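Side-chain contact in beta-xylanase (Roseburia intestinalis L1-82, PDB 6SGF), which binds xylan weakly through this carbohydrate-binding module, part of a larger enzyme that probably hydrolyses internal beta-1,4-xylosidic linkages: residues N83-L88 / Y94-S99. Sequence-based numbering, arbitrary orientation.
With XYP (beta-D-xylopyranose), chain H.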
loop_
_atom_site.group_PDB
_atom_site.type_symbol
_atom_site.label_atom_id
_atom_site.label_comp_id
_atom_site.label_asym_id
_atom_site.label_seq_id
_atom_site.Cartn_x
_atom_site.Cartn_y
_atom_site.Cartn_z
ATOM N N ASN B 83 -22.686 -1.950 -6.582
ATOM C CA ASN B 83 -21.408 -1.698 -5.926
ATOM C C ASN B 83 -20.620 -2.974 -5.659
ATOM O O ASN B 83 -19.736 -2.985 -4.787
ATOM C CB ASN B 83 -21.678 -0.918 -4.654
ATOM C CG ASN B 83 -22.137 0.482 -4.950
ATOM O OD1 ASN B 83 -21.787 1.049 -5.992
ATOM N ND2 ASN B 83 -22.943 1.038 -4.076
ATOM N N THR B 84 -20.900 -4.032 -6.428
ATOM C CA THR B 84 -20.265 -5.334 -6.315
ATOM C C THR B 84 -19.864 -5.800 -7.707
ATOM O O THR B 84 -20.618 -5.625 -8.666
ATOM C CB THR B 84 -21.216 -6.366 -5.688
ATOM O OG1 THR B 84 -21.722 -5.858 -4.450
ATOM C CG2 THR B 84 -20.506 -7.679 -5.429
ATOM N N GLN B 85 -18.695 -6.414 -7.828
ATOM C CA GLN B 85 -18.318 -7.078 -9.073
ATOM C C GLN B 85 -17.924 -8.493 -8.693
ATOM O O GLN B 85 -17.329 -8.699 -7.643
ATOM C CB GLN B 85 -17.199 -6.339 -9.789
ATOM C CG GLN B 85 -17.665 -5.047 -10.419
ATOM C CD GLN B 85 -16.777 -4.586 -11.563
ATOM O OE1 GLN B 85 -15.807 -5.258 -11.933
ATOM N NE2 GLN B 85 -17.119 -3.437 -12.147
ATOM N N TYR B 86 -18.300 -9.474 -9.513
ATOM C CA TYR B 86 -18.090 -10.867 -9.182
ATOM C C TYR B 86 -17.159 -11.576 -10.161
ATOM O O TYR B 86 -17.115 -11.249 -11.349
ATOM C CB TYR B 86 -19.416 -11.619 -9.195
ATOM C CG TYR B 86 -20.531 -11.081 -8.361
ATOM C CD1 TYR B 86 -20.690 -11.481 -7.051
ATOM C CD2 TYR B 86 -21.471 -10.177 -8.900
ATOM C CE1 TYR B 86 -21.759 -11.015 -6.284
ATOM C CE2 TYR B 86 -22.532 -9.708 -8.138
ATOM C CZ TYR B 86 -22.666 -10.139 -6.829
ATOM O OH TYR B 86 -23.695 -9.697 -6.039
ATOM N N GLY B 87 -16.479 -12.603 -9.656
ATOM C CA GLY B 87 -15.722 -13.553 -10.474
ATOM C C GLY B 87 -14.518 -12.977 -11.179
ATOM O O GLY B 87 -14.229 -13.353 -12.324
ATOM N N LEU B 88 -13.809 -12.061 -10.519
ATOM C CA LEU B 88 -12.698 -11.343 -11.114
ATOM C C LEU B 88 -11.406 -12.138 -10.953
ATOM O O LEU B 88 -11.132 -12.690 -9.887
ATOM C CB LEU B 88 -12.531 -9.962 -10.463
ATOM C CG LEU B 88 -13.759 -9.045 -10.405
ATOM C CD1 LEU B 88 -13.454 -7.801 -9.576
ATOM C CD2 LEU B 88 -14.222 -8.678 -11.822
ATOM N N TYR B 94 -8.032 -4.220 -9.397
ATOM C CA TYR B 94 -9.378 -4.248 -9.943
ATOM C C TYR B 94 -10.109 -2.983 -9.528
ATOM O O TYR B 94 -10.022 -2.573 -8.377
ATOM C CB TYR B 94 -10.174 -5.445 -9.427
ATOM C CG TYR B 94 -9.557 -6.806 -9.704
ATOM C CD1 TYR B 94 -9.766 -7.428 -10.918
ATOM C CD2 TYR B 94 -8.793 -7.481 -8.742
ATOM C CE1 TYR B 94 -9.230 -8.662 -11.188
ATOM C CE2 TYR B 94 -8.244 -8.710 -9.020
ATOM C CZ TYR B 94 -8.481 -9.297 -10.251
ATOM O OH TYR B 94 -7.992 -10.531 -10.573
ATOM N N THR B 95 -10.914 -2.422 -10.435
ATOM C CA THR B 95 -11.586 -1.157 -10.170
ATOM C C THR B 95 -13.094 -1.345 -10.173
ATOM O O THR B 95 -13.641 -2.007 -11.062
ATOM C CB THR B 95 -11.184 -0.103 -11.202
ATOM O OG1 THR B 95 -9.805 0.232 -11.017
ATOM C CG2 THR B 95 -12.005 1.141 -11.043
ATOM N N ILE B 96 -13.755 -0.800 -9.150
ATOM C CA ILE B 96 -15.208 -0.696 -9.110
ATOM C C ILE B 96 -15.548 0.786 -9.189
ATOM O O ILE B 96 -14.976 1.595 -8.452
ATOM C CB ILE B 96 -15.795 -1.306 -7.827
ATOM C CG1 ILE B 96 -15.630 -2.823 -7.817
ATOM C CG2 ILE B 96 -17.282 -0.958 -7.707
ATOM C CD1 ILE B 96 -16.000 -3.414 -6.469
ATOM N N ASN B 97 -16.507 1.144 -10.040
ATOM C CA ASN B 97 -16.970 2.524 -10.061
ATOM C C ASN B 97 -18.310 2.581 -9.326
ATOM O O ASN B 97 -19.342 2.232 -9.913
ATOM C CB ASN B 97 -17.110 3.009 -11.500
ATOM C CG ASN B 97 -15.793 2.900 -12.276
ATOM O OD1 ASN B 97 -15.579 1.986 -13.076
ATOM N ND2 ASN B 97 -14.892 3.814 -11.994
ATOM N N PRO B 98 -18.341 2.978 -8.059
ATOM C CA PRO B 98 -19.552 2.828 -7.242
ATOM C C PRO B 98 -20.557 3.950 -7.460
ATOM O O PRO B 98 -20.233 5.029 -7.938
ATOM C CB PRO B 98 -18.996 2.907 -5.814
ATOM C CG PRO B 98 -17.924 3.943 -5.959
ATOM C CD PRO B 98 -17.270 3.666 -7.299
ATOM N N SER B 99 -21.799 3.680 -7.076
ATOM C CA SER B 99 -22.855 4.675 -7.213
ATOM C C SER B 99 -23.865 4.456 -6.100
ATOM O O SER B 99 -24.031 3.343 -5.599
ATOM C CB SER B 99 -23.548 4.641 -8.592
ATOM O OG SER B 99 -23.962 3.343 -8.994
HETATM C C1 XYP H . -24.860 -13.530 -4.006
HETATM C C2 XYP H . -25.896 -12.923 -4.953
HETATM C C3 XYP H . -25.854 -13.535 -6.312
HETATM C C4 XYP H . -24.464 -13.460 -6.833
HETATM C C5 XYP H . -23.409 -13.991 -5.856
HETATM O O2 XYP H . -27.213 -13.113 -4.430
HETATM O O3 XYP H . -26.681 -12.750 -7.196
HETATM O O4 XYP H . -24.295 -14.278 -7.989
HETATM O O5 XYP H . -23.489 -13.294 -4.585
HETATM O O HOH W 1 -18.067 -0.579 -11.397
#
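Asn-83 uses its side-chain amide as a backbone peptide group would, pairing with both N and O of Ser-99. Ser-99 N donates to Asn-83 OD1 (2.8 Å) in the carbonyl plane, on a lone pair, while Asn-83 ND2 donates to Ser-99 O (3.0 Å), tilted 27° from that residue's carbonyl plane. Asparagine suits the place because one short, flat group carries acceptor and donor side by side; with CG anti to the carbonyl carbon (chi1 -69°), the amide reaches across. Cut back to an alanine here, the side chain would lose its amide, which is likely to leave Ser-99 N and O without these mates. Pro-98 CA lies 3.1 Å from Asn-83 OD1.

Farther along, the long Gln-85 has methylenes for Ile-96, its CG 4.0 Å from Ile-96 CG1, and an amide whose NE2 weakly bonds a water; Asn-97 N gives that water a firmer bond (2.7 Å). At the far end Leu-88 offers aliphatic CH, its CB over the face of the Tyr-94 ring, 4.0 Å from the centroid (CH-pi); tyrosine adds a hydroxyl that bonds Gln-64. Tyr-86, on the other side of edge strand 84-88, meets a bound xylose, whose O4 lies over one ring face. Amides and one water thus do the polar joining toward Asn-83, apolar and CH-pi contact the rest: side chains, without backbone pairing, hold the ligand-binding sheet to strand 93-96 of the opposing one.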